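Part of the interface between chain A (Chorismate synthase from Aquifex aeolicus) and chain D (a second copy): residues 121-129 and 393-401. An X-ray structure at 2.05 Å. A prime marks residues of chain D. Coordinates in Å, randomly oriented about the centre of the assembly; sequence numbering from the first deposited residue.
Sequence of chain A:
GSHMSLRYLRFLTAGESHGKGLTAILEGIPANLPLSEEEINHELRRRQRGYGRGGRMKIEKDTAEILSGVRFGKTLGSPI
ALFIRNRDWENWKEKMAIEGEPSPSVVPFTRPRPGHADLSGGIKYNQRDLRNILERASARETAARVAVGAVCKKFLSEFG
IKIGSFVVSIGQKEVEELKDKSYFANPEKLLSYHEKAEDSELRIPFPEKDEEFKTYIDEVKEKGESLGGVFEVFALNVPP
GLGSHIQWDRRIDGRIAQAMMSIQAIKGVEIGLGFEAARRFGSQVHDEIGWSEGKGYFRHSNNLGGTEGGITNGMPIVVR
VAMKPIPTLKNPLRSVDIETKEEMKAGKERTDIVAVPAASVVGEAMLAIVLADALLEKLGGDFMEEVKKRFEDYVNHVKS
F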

# COMPACT_ATOMS: atom_id res chain seq x y z
N GLY A 121 -15.39 11.72 14.91
CA GLY A 121 -16.21 10.52 14.86
C GLY A 121 -17.61 10.84 14.38
O GLY A 121 -17.90 10.75 13.18
N GLY A 122 -18.48 11.20 15.32
CA GLY A 122 -19.85 11.55 14.97
C GLY A 122 -19.86 12.69 13.96
O GLY A 122 -20.68 12.71 13.05
N ILE A 123 -18.94 13.63 14.14
CA ILE A 123 -18.81 14.78 13.24
C ILE A 123 -18.22 14.30 11.92
O ILE A 123 -18.78 14.56 10.85
N LYS A 124 -17.10 13.59 12.01
CA LYS A 124 -16.41 13.06 10.84
C LYS A 124 -17.34 12.33 9.88
O LYS A 124 -17.39 12.67 8.69
N TYR A 125 -18.06 11.34 10.39
CA TYR A 125 -18.98 10.53 9.58
C TYR A 125 -20.42 11.05 9.61
O TYR A 125 -21.33 10.38 9.12
N ASN A 126 -20.61 12.23 10.18
CA ASN A 126 -21.94 12.83 10.27
C ASN A 126 -22.95 11.85 10.85
O ASN A 126 -23.92 11.46 10.18
N GLN A 127 -22.73 11.44 12.09
CA GLN A 127 -23.61 10.50 12.77
C GLN A 127 -24.14 11.13 14.06
O GLN A 127 -23.49 11.07 15.10
N ARG A 128 -25.33 11.73 13.97
CA ARG A 128 -25.95 12.36 15.13
C ARG A 128 -25.97 11.39 16.31
O ARG A 128 -25.74 11.78 17.45
N ASP A 129 -26.24 10.12 16.00
CA ASP A 129 -26.26 9.08 17.02
C ASP A 129 -24.86 8.48 17.13
O ASP A 129 -24.47 7.65 16.31
N ASP D 393 -16.04 24.13 4.06
CA ASP D 393 -17.30 23.44 4.27
C ASP D 393 -17.22 22.44 5.40
O ASP D 393 -18.17 22.28 6.17
N TYR D 394 -16.09 21.76 5.52
CA TYR D 394 -15.93 20.78 6.58
C TYR D 394 -15.90 21.46 7.95
O TYR D 394 -16.54 21.00 8.89
N VAL D 395 -15.14 22.54 8.04
CA VAL D 395 -15.03 23.27 9.30
C VAL D 395 -16.38 23.81 9.74
O VAL D 395 -16.74 23.70 10.91
N ASN D 396 -17.14 24.39 8.81
CA ASN D 396 -18.45 24.92 9.15
C ASN D 396 -19.32 23.76 9.63
O ASN D 396 -20.13 23.92 10.54
N HIS D 397 -19.15 22.61 9.00
CA HIS D 397 -19.89 21.40 9.34
C HIS D 397 -19.54 20.98 10.77
O HIS D 397 -20.40 20.51 11.52
N VAL D 398 -18.28 21.13 11.13
CA VAL D 398 -17.81 20.77 12.46
C VAL D 398 -18.45 21.67 13.51
O VAL D 398 -19.06 21.18 14.47
N LYS D 399 -18.32 22.97 13.33
CA LYS D 399 -18.88 23.94 14.26
C LYS D 399 -20.40 23.78 14.35
O LYS D 399 -20.95 23.62 15.44
N SER D 400 -21.06 23.80 13.20
CA SER D 400 -22.51 23.67 13.13
C SER D 400 -23.04 22.30 13.55
O SER D 400 -24.23 22.03 13.42
N PHE D 401 -22.16 21.44 14.05
CA PHE D 401 -22.59 20.11 14.46
C PHE D 401 -23.32 20.16 15.80
O PHE D 401 -24.46 19.64 15.86
OXT PHE D 401 -22.76 20.72 16.76

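Packing of a turn-rich loop of chain A (121-129) against the last helical turns and C-terminus of chain D (393-401), which together bury 445 Å². Apolar contacts centre on Ile123, whose CA lies nearest that of Val398′ (6.1 Å). Its CA-to-CB bond points sideways, and the mt rotamer (chi1 -64°, chi2 179°) sets CG1 over one face of the Phe401′ ring, 3.7 Å from the ring centroid and 26° off the normal, a CH-pi contact; the closest pair is Ile123 CG1 to Phe401′ CD2, 3.3 Å. The other branch turns to the helix: Ile123 CG2 lies 3.7 Å from Val398′ CG2 (chi1 t) and 4.0 Å from His397′ CD2. Phe401′, the C-terminal residue, points toward chain A with chi1 t, and its ring reaches the loop backbone, CZ lying 3.3 Å from Gly122 O. Tyr394′ (chi1 t) starts sideways, but its end comes nearer, bringing OH to 4.1 Å from Lys124 CA; that hydroxyl is hydrogen-bonded elsewhere in the structure.

One hydrogen bond joins the stretches: His397′ NE2 donates to Ile123 O (3.0 Å, 156°). The t rotamer of His397′ carries its ring to the loop, and the same carbonyl accepts from Asn126 N (3.0 Å) in the type I turn Ile123-Asn126, so one oxygen serves both the turn and the interface. Asn126 (chi1 t) places OD1 at the edge of the imidazole, 3.3 Å from His397′ CE1.

Cation-aromatic proximity completes the contact. Arg128 (chi1 and chi2 m, chi3 t) leaves the backbone sideways, but its end comes nearer: NH1 lies 3.0 Å from Phe401′ CD1, and Phe401′ CE1 sits over one face of the guanidinium. Lys124, Tyr125 and Gln127 point away; Gln127 NE2 instead braces the loop by donating to Tyr125 O (2.7 Å).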

# COMPACT_ATOMS: atom_id res chain seq x y z
CB ILE A 123 -17.87 15.86 13.84
CG1 ILE A 123 -18.48 16.43 15.12
CG2 ILE A 123 -17.64 16.97 12.82
CD1 ILE A 123 -17.61 17.49 15.79
CB LYS A 124 -15.29 12.11 11.29
CG LYS A 124 -14.48 11.52 10.15
CD LYS A 124 -13.53 10.44 10.64
CE LYS A 124 -12.70 9.87 9.50
NZ LYS A 124 -11.82 10.90 8.89
CB TYR A 125 -18.96 9.08 10.07
CG TYR A 125 -17.67 8.37 9.77
CD1 TYR A 125 -17.34 7.98 8.47
CD2 TYR A 125 -16.75 8.11 10.79
CE1 TYR A 125 -16.13 7.36 8.19
CE2 TYR A 125 -15.53 7.50 10.52
CZ TYR A 125 -15.22 7.13 9.22
OH TYR A 125 -14.02 6.53 8.94
CB ASN A 126 -22.39 13.31 8.88
CG ASN A 126 -23.69 14.09 8.93
OD1 ASN A 126 -23.81 15.06 9.68
ND2 ASN A 126 -24.66 13.68 8.13
CB GLN A 127 -22.86 9.21 13.10
CG GLN A 127 -22.29 8.50 11.88
CD GLN A 127 -23.36 8.08 10.89
OE1 GLN A 127 -24.19 7.22 11.17
NE2 GLN A 127 -23.35 8.70 9.71
CB ARG A 128 -27.39 12.79 14.79
CG ARG A 128 -27.49 13.60 13.51
CD ARG A 128 -26.66 14.87 13.58
NE ARG A 128 -26.39 15.42 12.26
CZ ARG A 128 -25.69 16.53 12.04
NH1 ARG A 128 -25.20 17.23 13.06
NH2 ARG A 128 -25.48 16.95 10.80
CB ASP A 129 -27.27 8.00 16.64
CG ASP A 129 -27.22 6.80 17.56
OD1 ASP A 129 -27.00 6.99 18.78
OD2 ASP A 129 -27.41 5.66 17.07
CB ASP D 393 -17.75 22.74 2.98
CG ASP D 393 -18.04 23.72 1.85
OD1 ASP D 393 -18.57 24.82 2.14
OD2 ASP D 393 -17.77 23.39 0.68
CB TYR D 394 -14.64 19.97 6.38
CG TYR D 394 -14.42 18.97 7.48
CD1 TYR D 394 -13.37 19.12 8.39
CD2 TYR D 394 -15.29 17.90 7.65
CE1 TYR D 394 -13.21 18.23 9.45
CE2 TYR D 394 -15.14 17.01 8.70
CZ TYR D 394 -14.10 17.18 9.59
OH TYR D 394 -13.95 16.28 10.62
CB VAL D 395 -14.02 24.42 9.17
CG1 VAL D 395 -14.05 25.28 10.42
CG2 VAL D 395 -12.62 23.84 8.96
CB ASN D 396 -19.10 25.59 7.94
CG ASN D 396 -18.36 26.83 7.51
OD1 ASN D 396 -17.32 27.18 8.09
ND2 ASN D 396 -18.88 27.51 6.50
CB HIS D 397 -19.53 20.28 8.37
CG HIS D 397 -19.96 18.93 8.82
ND1 HIS D 397 -21.28 18.56 8.91
CD2 HIS D 397 -19.24 17.85 9.22
CE1 HIS D 397 -21.36 17.31 9.35
NE2 HIS D 397 -20.14 16.86 9.54
CB VAL D 398 -16.27 20.89 12.56
CG1 VAL D 398 -15.82 20.71 14.00
CG2 VAL D 398 -15.62 19.84 11.67
CB LYS D 399 -18.55 25.36 13.81
CG LYS D 399 -17.06 25.65 13.74
CD LYS D 399 -16.78 27.04 13.18
CE LYS D 399 -15.28 27.29 13.05
NZ LYS D 399 -14.99 28.59 12.37
CB SER D 400 -23.00 23.98 11.71
OG SER D 400 -22.58 22.97 10.81
CB PHE D 401 -21.39 19.16 14.57
CG PHE D 401 -21.77 17.70 14.56
CD1 PHE D 401 -22.18 17.10 13.38
CD2 PHE D 401 -21.73 16.95 15.72
CE1 PHE D 401 -22.55 15.75 13.36
CE2 PHE D 401 -22.10 15.60 15.71
CZ PHE D 401 -22.51 15.00 14.53